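Local atomic coordinates of substrate binding periplasmic protein (Ralstonia solanacearum, PDB entry 3LOP), a protein that binds leucine in the cleft between its two lobes and probably delivers such amino acids to a transport system as a periplasmic substrate-binding protein. Residues A[105-109]-A[122-126]; A[247-253]-A[342-348]. All coordinates share one frame; numbering follows the deposited sequence.

Contact 1: A[105-109]-A[122-126]. With LEU (leucine), chain B.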
ATOM      1  N   PRO A 105      -3.496   2.977   6.222  1.00  3.91           N
ATOM      2  CA  PRO A 105      -2.372   3.748   5.685  1.00  3.78           C
ATOM      3  C   PRO A 105      -1.754   2.901   4.570  1.00  3.88           C
ATOM      4  O   PRO A 105      -1.616   1.683   4.715  1.00  4.35           O
ATOM      5  CB  PRO A 105      -1.452   3.911   6.897  1.00  4.35           C
ATOM      6  CG  PRO A 105      -1.804   2.728   7.774  1.00  4.19           C
ATOM      7  CD  PRO A 105      -3.302   2.666   7.647  1.00  3.20           C
ATOM      8  N   ALA A 106      -1.401   3.540   3.460  1.00  3.89           N
ATOM      9  CA  ALA A 106      -0.850   2.827   2.309  1.00  5.38           C
ATOM     10  C   ALA A 106       0.606   2.390   2.439  1.00  5.83           C
ATOM     11  O   ALA A 106       1.343   2.343   1.453  1.00  8.26           O
ATOM     12  CB  ALA A 106      -1.034   3.673   1.053  1.00  5.11           C
ATOM     13  N   THR A 107       1.011   2.057   3.658  1.00  6.36           N
ATOM     14  CA  THR A 107       2.366   1.602   3.940  1.00  5.88           C
ATOM     15  C   THR A 107       2.283   0.489   4.975  1.00  6.89           C
ATOM     16  O   THR A 107       1.456   0.541   5.884  1.00  5.96           O
ATOM     17  CB  THR A 107       3.253   2.747   4.494  1.00  8.20           C
ATOM     18  OG1 THR A 107       4.329   2.190   5.260  1.00  7.48           O
ATOM     19  CG2 THR A 107       2.439   3.688   5.368  1.00  9.35           C
ATOM     20  N   GLY A 108       3.132  -0.523   4.826  1.00  4.55           N
ATOM     21  CA  GLY A 108       3.131  -1.628   5.768  1.00  5.94           C
ATOM     22  C   GLY A 108       4.257  -1.539   6.785  1.00  5.53           C
ATOM     23  O   GLY A 108       4.676  -2.549   7.346  1.00  4.75           O
ATOM     24  N   ALA A 109       4.749  -0.328   7.030  1.00  4.03           N
ATOM     25  CA  ALA A 109       5.834  -0.134   7.988  1.00  5.26           C
ATOM     26  C   ALA A 109       5.475  -0.696   9.361  1.00  5.45           C
ATOM     27  O   ALA A 109       4.308  -0.710   9.753  1.00  5.78           O
ATOM     28  CB  ALA A 109       6.172   1.345   8.101  1.00  6.14           C
ATOM     29  N   LYS A 122      -3.586  -4.012   5.617  1.00  5.03           N
ATOM     30  CA  LYS A 122      -2.774  -5.034   4.972  1.00  4.60           C
ATOM     31  C   LYS A 122      -1.627  -5.602   5.800  1.00  4.58           C
ATOM     32  O   LYS A 122      -1.090  -4.940   6.695  1.00  4.94           O
ATOM     33  CB  LYS A 122      -2.236  -4.505   3.639  1.00  4.79           C
ATOM     34  CG  LYS A 122      -1.200  -3.406   3.745  1.00  6.98           C
ATOM     35  CD  LYS A 122      -1.141  -2.627   2.435  1.00  7.80           C
ATOM     36  CE  LYS A 122      -0.002  -1.621   2.409  1.00  8.40           C
ATOM     37  NZ  LYS A 122       1.286  -2.260   2.010  1.00 10.76           N
ATOM     38  N   ALA A 123      -1.276  -6.851   5.499  1.00  4.40           N
ATOM     39  CA  ALA A 123      -0.171  -7.524   6.170  1.00  4.35           C
ATOM     40  C   ALA A 123       1.034  -6.601   6.018  1.00  4.98           C
ATOM     41  O   ALA A 123       1.171  -5.915   5.004  1.00  5.34           O
ATOM     42  CB  ALA A 123       0.096  -8.875   5.516  1.00  5.87           C
ATOM     43  N   SER A 124       1.901  -6.600   7.027  1.00  4.35           N
ATOM     44  CA  SER A 124       3.071  -5.721   7.076  1.00  3.85           C
ATOM     45  C   SER A 124       4.233  -6.034   6.138  1.00  3.85           C
ATOM     46  O   SER A 124       4.322  -7.119   5.568  1.00  4.04           O
ATOM     47  CB  SER A 124       3.616  -5.698   8.499  1.00  4.42           C
ATOM     48  OG  SER A 124       4.309  -6.907   8.774  1.00  6.62           O
ATOM     49  N   TYR A 125       5.137  -5.067   6.003  1.00  4.16           N
ATOM     50  CA  TYR A 125       6.321  -5.242   5.171  1.00  4.31           C
ATOM     51  C   TYR A 125       7.179  -6.372   5.724  1.00  5.50           C
ATOM     52  O   TYR A 125       7.772  -7.138   4.963  1.00  5.29           O
ATOM     53  CB  TYR A 125       7.179  -3.972   5.128  1.00  3.94           C
ATOM     54  CG  TYR A 125       6.606  -2.826   4.331  1.00  4.51           C
ATOM     55  CD1 TYR A 125       5.744  -3.051   3.259  1.00  4.50           C
ATOM     56  CD2 TYR A 125       6.981  -1.513   4.612  1.00  4.61           C
ATOM     57  CE1 TYR A 125       5.272  -1.994   2.483  1.00  3.75           C
ATOM     58  CE2 TYR A 125       6.517  -0.453   3.846  1.00  3.66           C
ATOM     59  CZ  TYR A 125       5.663  -0.700   2.782  1.00  4.75           C
ATOM     60  OH  TYR A 125       5.191   0.339   2.021  1.00  5.81           O
ATOM     61  N   GLN A 126       7.256  -6.474   7.049  1.00  5.31           N
ATOM     62  CA  GLN A 126       8.059  -7.530   7.656  1.00  6.07           C
ATOM     63  C   GLN A 126       7.494  -8.901   7.299  1.00  5.32           C
ATOM     64  O   GLN A 126       8.247  -9.839   7.056  1.00  5.99           O
ATOM     65  CB  GLN A 126       8.115  -7.368   9.175  1.00  8.05           C
ATOM     66  CG  GLN A 126       9.147  -8.277   9.850  1.00 11.49           C
ATOM     67  CD  GLN A 126      10.558  -8.047   9.330  1.00 13.84           C
ATOM     68  OE1 GLN A 126      11.077  -6.930   9.382  1.00 17.67           O
ATOM     69  NE2 GLN A 126      11.187  -9.106   8.827  1.00 14.53           N
TER
HETATM   70  N   LEU B 400       3.311   4.136   0.953  1.00  4.82           N
HETATM   71  CA  LEU B 400       4.358   4.108  -0.106  1.00  7.09           C
HETATM   72  C   LEU B 400       3.797   3.500  -1.376  1.00  7.25           C
HETATM   73  O   LEU B 400       4.384   3.762  -2.444  1.00  7.88           O
HETATM   74  CB  LEU B 400       5.538   3.283   0.377  1.00  3.61           C
HETATM   75  CG  LEU B 400       5.862   3.777   1.782  1.00  7.47           C
HETATM   76  CD1 LEU B 400       6.228   2.658   2.651  1.00  1.00           C
HETATM   77  CD2 LEU B 400       6.937   4.786   1.728  1.00  1.00           C
HETATM   78  OXT LEU B 400       2.784   2.770  -1.282  1.00  8.31           O
HETATM   79  O   HOH W   1      -3.275  -0.971   5.368  1.00  5.78           O
HETATM   80  O   HOH W   2       6.596  -4.116   8.855  1.00  9.45           O

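Contact 2: A[247-253]-A[342-348]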
ATOM      1  N   GLY A 247       8.433 -12.733 -14.385  1.00  3.88           N
ATOM      2  CA  GLY A 247       9.170 -13.506 -13.400  1.00  3.46           C
ATOM      3  C   GLY A 247       9.280 -12.824 -12.045  1.00  3.92           C
ATOM      4  O   GLY A 247       9.641 -13.459 -11.053  1.00  4.85           O
ATOM      5  N   TYR A 248       8.981 -11.529 -12.011  1.00  3.89           N
ATOM      6  CA  TYR A 248       9.026 -10.740 -10.783  1.00  3.42           C
ATOM      7  C   TYR A 248       8.199 -11.399  -9.680  1.00  4.10           C
ATOM      8  O   TYR A 248       7.051 -11.786  -9.904  1.00  4.14           O
ATOM      9  CB  TYR A 248       8.490  -9.328 -11.064  1.00  3.22           C
ATOM     10  CG  TYR A 248       8.374  -8.428  -9.851  1.00  2.77           C
ATOM     11  CD1 TYR A 248       9.497  -7.816  -9.296  1.00  4.23           C
ATOM     12  CD2 TYR A 248       7.132  -8.181  -9.270  1.00  4.76           C
ATOM     13  CE1 TYR A 248       9.384  -6.972  -8.188  1.00  5.18           C
ATOM     14  CE2 TYR A 248       7.008  -7.342  -8.166  1.00  4.78           C
ATOM     15  CZ  TYR A 248       8.136  -6.740  -7.633  1.00  4.24           C
ATOM     16  OH  TYR A 248       8.009  -5.892  -6.551  1.00  6.45           O
ATOM     17  N   SER A 249       8.793 -11.520  -8.494  1.00  3.65           N
ATOM     18  CA  SER A 249       8.132 -12.128  -7.342  1.00  4.66           C
ATOM     19  C   SER A 249       7.585 -11.076  -6.385  1.00  5.00           C
ATOM     20  O   SER A 249       8.179 -10.014  -6.202  1.00  4.43           O
ATOM     21  CB  SER A 249       9.104 -13.034  -6.583  1.00  7.98           C
ATOM     22  OG  SER A 249       9.405 -14.203  -7.323  1.00 12.88           O
ATOM     23  N   LEU A 250       6.454 -11.385  -5.761  1.00  4.80           N
ATOM     24  CA  LEU A 250       5.835 -10.444  -4.841  1.00  5.45           C
ATOM     25  C   LEU A 250       5.029 -11.156  -3.772  1.00  6.62           C
ATOM     26  O   LEU A 250       4.863 -12.377  -3.801  1.00  6.60           O
ATOM     27  CB  LEU A 250       4.906  -9.495  -5.601  1.00  8.11           C
ATOM     28  CG  LEU A 250       3.744 -10.182  -6.328  1.00  8.76           C
ATOM     29  CD1 LEU A 250       2.471  -9.366  -6.161  1.00 12.26           C
ATOM     30  CD2 LEU A 250       4.092 -10.365  -7.796  1.00 11.17           C
ATOM     31  N   ALA A 251       4.536 -10.377  -2.817  1.00  5.70           N
ATOM     32  CA  ALA A 251       3.706 -10.916  -1.755  1.00  7.76           C
ATOM     33  C   ALA A 251       2.340 -10.260  -1.897  1.00  8.56           C
ATOM     34  O   ALA A 251       2.230  -9.035  -1.908  1.00 12.93           O
ATOM     35  CB  ALA A 251       4.310 -10.601  -0.390  1.00  8.35           C
ATOM     36  N   LEU A 252       1.306 -11.080  -2.033  1.00  5.89           N
ATOM     37  CA  LEU A 252      -0.057 -10.588  -2.171  1.00  6.18           C
ATOM     38  C   LEU A 252      -0.623 -10.294  -0.784  1.00  5.58           C
ATOM     39  O   LEU A 252      -0.652 -11.181   0.070  1.00  6.65           O
ATOM     40  CB  LEU A 252      -0.923 -11.650  -2.854  1.00  8.17           C
ATOM     41  CG  LEU A 252      -0.512 -12.095  -4.261  1.00  9.88           C
ATOM     42  CD1 LEU A 252      -1.211 -13.402  -4.626  1.00 10.52           C
ATOM     43  CD2 LEU A 252      -0.858 -11.003  -5.244  1.00 11.57           C
ATOM     44  N   VAL A 253      -1.061  -9.057  -0.560  1.00  3.77           N
ATOM     45  CA  VAL A 253      -1.641  -8.669   0.726  1.00  4.22           C
ATOM     46  C   VAL A 253      -3.044  -8.094   0.521  1.00  4.76           C
ATOM     47  O   VAL A 253      -3.695  -7.638   1.463  1.00  4.74           O
ATOM     48  CB  VAL A 253      -0.754  -7.637   1.463  1.00  4.28           C
ATOM     49  CG1 VAL A 253       0.603  -8.252   1.762  1.00  7.62           C
ATOM     50  CG2 VAL A 253      -0.598  -6.374   0.632  1.00  5.44           C
ATOM     51  N   TYR A 342      -4.131 -11.837   5.964  1.00  6.34           N
ATOM     52  CA  TYR A 342      -3.932 -12.437   4.649  1.00  6.22           C
ATOM     53  C   TYR A 342      -2.623 -12.070   3.964  1.00  5.97           C
ATOM     54  O   TYR A 342      -2.273 -10.895   3.837  1.00  6.43           O
ATOM     55  CB  TYR A 342      -5.074 -12.059   3.703  1.00  6.20           C
ATOM     56  CG  TYR A 342      -4.828 -12.504   2.277  1.00  6.29           C
ATOM     57  CD1 TYR A 342      -4.935 -13.847   1.917  1.00  6.58           C
ATOM     58  CD2 TYR A 342      -4.428 -11.589   1.301  1.00  6.23           C
ATOM     59  CE1 TYR A 342      -4.645 -14.270   0.622  1.00  7.35           C
ATOM     60  CE2 TYR A 342      -4.134 -12.000   0.004  1.00  8.13           C
ATOM     61  CZ  TYR A 342      -4.244 -13.342  -0.327  1.00  9.14           C
ATOM     62  OH  TYR A 342      -3.941 -13.754  -1.603  1.00 10.43           O
ATOM     63  N   ILE A 343      -1.908 -13.090   3.510  1.00  6.30           N
ATOM     64  CA  ILE A 343      -0.672 -12.885   2.775  1.00  7.10           C
ATOM     65  C   ILE A 343      -0.263 -14.168   2.067  1.00  7.65           C
ATOM     66  O   ILE A 343      -0.190 -15.241   2.672  1.00  7.86           O
ATOM     67  CB  ILE A 343       0.487 -12.391   3.676  1.00  7.58           C
ATOM     68  CG1 ILE A 343       1.738 -12.192   2.815  1.00  8.16           C
ATOM     69  CG2 ILE A 343       0.747 -13.374   4.809  1.00  8.08           C
ATOM     70  CD1 ILE A 343       2.885 -11.524   3.539  1.00  8.12           C
ATOM     71  N   GLU A 344      -0.030 -14.049   0.768  1.00  6.91           N
ATOM     72  CA  GLU A 344       0.383 -15.182  -0.044  1.00  8.35           C
ATOM     73  C   GLU A 344       1.440 -14.682  -1.009  1.00  8.15           C
ATOM     74  O   GLU A 344       1.564 -13.479  -1.236  1.00 11.50           O
ATOM     75  CB  GLU A 344      -0.802 -15.753  -0.834  1.00 11.57           C
ATOM     76  CG  GLU A 344      -1.940 -16.286   0.024  1.00 16.71           C
ATOM     77  CD  GLU A 344      -3.065 -16.894  -0.801  1.00 20.83           C
ATOM     78  OE1 GLU A 344      -3.534 -16.234  -1.754  1.00 23.20           O
ATOM     79  OE2 GLU A 344      -3.486 -18.029  -0.494  1.00 23.64           O
ATOM     80  N   LEU A 345       2.217 -15.598  -1.566  1.00  6.82           N
ATOM     81  CA  LEU A 345       3.235 -15.198  -2.520  1.00  6.42           C
ATOM     82  C   LEU A 345       2.642 -15.264  -3.918  1.00  5.73           C
ATOM     83  O   LEU A 345       1.693 -16.014  -4.172  1.00  5.54           O
ATOM     84  CB  LEU A 345       4.461 -16.109  -2.414  1.00  5.86           C
ATOM     85  CG  LEU A 345       5.237 -16.011  -1.095  1.00  7.16           C
ATOM     86  CD1 LEU A 345       6.406 -16.983  -1.114  1.00  9.25           C
ATOM     87  CD2 LEU A 345       5.740 -14.586  -0.893  1.00  8.25           C
ATOM     88  N   GLY A 346       3.195 -14.456  -4.813  1.00  5.55           N
ATOM     89  CA  GLY A 346       2.718 -14.424  -6.181  1.00  5.37           C
ATOM     90  C   GLY A 346       3.855 -14.144  -7.138  1.00  5.21           C
ATOM     91  O   GLY A 346       4.973 -13.840  -6.718  1.00  5.23           O
ATOM     92  N   VAL A 347       3.568 -14.245  -8.432  1.00  4.48           N
ATOM     93  CA  VAL A 347       4.577 -14.013  -9.455  1.00  5.35           C
ATOM     94  C   VAL A 347       3.946 -13.452 -10.725  1.00  6.16           C
ATOM     95  O   VAL A 347       2.774 -13.699 -11.013  1.00  7.01           O
ATOM     96  CB  VAL A 347       5.310 -15.334  -9.808  1.00  6.61           C
ATOM     97  CG1 VAL A 347       4.321 -16.332 -10.408  1.00  7.47           C
ATOM     98  CG2 VAL A 347       6.451 -15.064 -10.774  1.00  7.57           C
ATOM     99  N   VAL A 348       4.723 -12.683 -11.480  1.00  5.14           N
ATOM    100  CA  VAL A 348       4.233 -12.134 -12.736  1.00  5.08           C
ATOM    101  C   VAL A 348       4.564 -13.167 -13.811  1.00  5.22           C
ATOM    102  O   VAL A 348       5.733 -13.481 -14.039  1.00  5.42           O
ATOM    103  CB  VAL A 348       4.915 -10.794 -13.071  1.00  5.49           C
ATOM    104  CG1 VAL A 348       4.485 -10.311 -14.453  1.00  6.66           C
ATOM    105  CG2 VAL A 348       4.545  -9.760 -12.020  1.00  6.97           C
TER
HETATM  106  O   HOH W   3       7.117 -15.587  -6.187  1.00 20.32           O
HETATM  107  O   HOH W   4      -3.402  -8.517   4.090  1.00  4.35           O

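Contact 1: A[105-109]-A[122-126]
Gly108 and Tyr125 form the centre of a buried loop-to-helix-start contact in the leucine pocket, where the loop after strand 102-103 meets the N-terminal end of helix 125-138. The phenol ring lies flat over the glycine: Gly108 CA stands 3.7 Å from the Tyr125 ring centroid and 4° off its normal, a CH-pi contact. Glycine, with no side chain, lets the loop backbone lie close against Tyr125 N and the Ser124 carbonyl. A nearly straight hydrogen bond runs from Tyr125 N to Gly108 O at 2.9 Å. Gly108 O also accepts from a water that takes the N-H of Gln126, so the first turn of the helix is tied to the loop through two amides. Ser124, at the N-cap, turns its OG to Gln127 N, while its CB packs on Gly108 O at 3.5 Å. With CG beside its backbone N (chi1 -72°), Tyr125 reaches back across the loop; its side chain and that of Thr107 cross at about a right angle, Thr107 OG1 3.7 Å from Tyr125 CE2. Thr107 OG1 accepts from Ala109 N at 3.1 Å, an ST turn, and is also hydrogen-bonded to Thr83. Alongside the Thr107-Gly108 backbone, Lys122 brings CE to 4.0 Å from Thr107 N, and its NZ makes a weak hydrogen bond to Ser229. A water bridges Lys122 N to Pro105 O. Ala106, Lys122 and Tyr125 also belong to a bound magnesium site. Ala106 O accepts from leucine N at 2.7 Å. The chemistry suits an amino acid: a backbone carbonyl receives the ammonium group, while Thr107 and Tyr125 border the leucine side chain.

Contact 2: A[247-253]-A[342-348]
Gly247 begins an antiparallel pairing by donating its N to Val348 O at 2.8 Å; its positive phi is one that glycine tolerates readily. Tyr248 O accepts from Val348 N, and Val348 CG2 lies at the edge of the Tyr248 ring, 4.1 Å from CD2. At Ser249, a non-hydrogen-bonded partner of Val347, the small hydroxyl shares a water with Gly346 O. Leu250 and Gly346 exchange two hydrogen bonds, N to O at 3.0 Å and O to N at 2.9 Å. Gly346, without a side chain, allows Leu250 and Leu252 of the facing strand to pack close over it. Ala251 pairs with Leu345, whose CD2 comes 4.3 Å from the Ala251 CB. Leu252 exchanges the next pair of bonds with Glu344, and its side chain runs beside that of Tyr342, pointing the same way. Tyr342 has CG anti to its N (chi1 173°), which carries CE2 to 3.6 Å from Leu252 O, while its hydroxyl donates a short bond to the anti side of Glu344 OE1, 34° out of the carboxylate plane. Beyond the last pair, Val253 CG1 packs 4.2 Å from Ile343 CG1, and a water joins Val253 O to Tyr342 O. Small Ala251 suits close approach to helix 125-138, which Leu345 also touches; Tyr248 and Val348 meet helix 233-240. Strand 344-348 is the middle of a three-strand antiparallel sheet, which the Ser249-Leu225 backbone bonding ties to edge strand 224-227 of the four-strand parallel sheet.

The centres of the two contacts lie about 14 Å apart, and along the chain contact 1 closes before contact 2 opens. They meet at Ala123, whose CB sits 3.5 Å from Tyr342 O and 3.8 Å from Val253 CG1, while Lys122 CB packs on Val253 CG2. Helix 125-138 is the shared element: its start belongs to contact 1, and one side of it carries Ala251 and Leu345 of contact 2. In two-lobed periplasmic binding proteins, crossover segments form a hinge beside the ligand cleft. Contact 1 holds both a wall of the leucine pocket and one probable crossover, from strand 118-119 to this helix; the ends of contact 2 at Val253 and Tyr342 lie against it, consistent with the same hinge region.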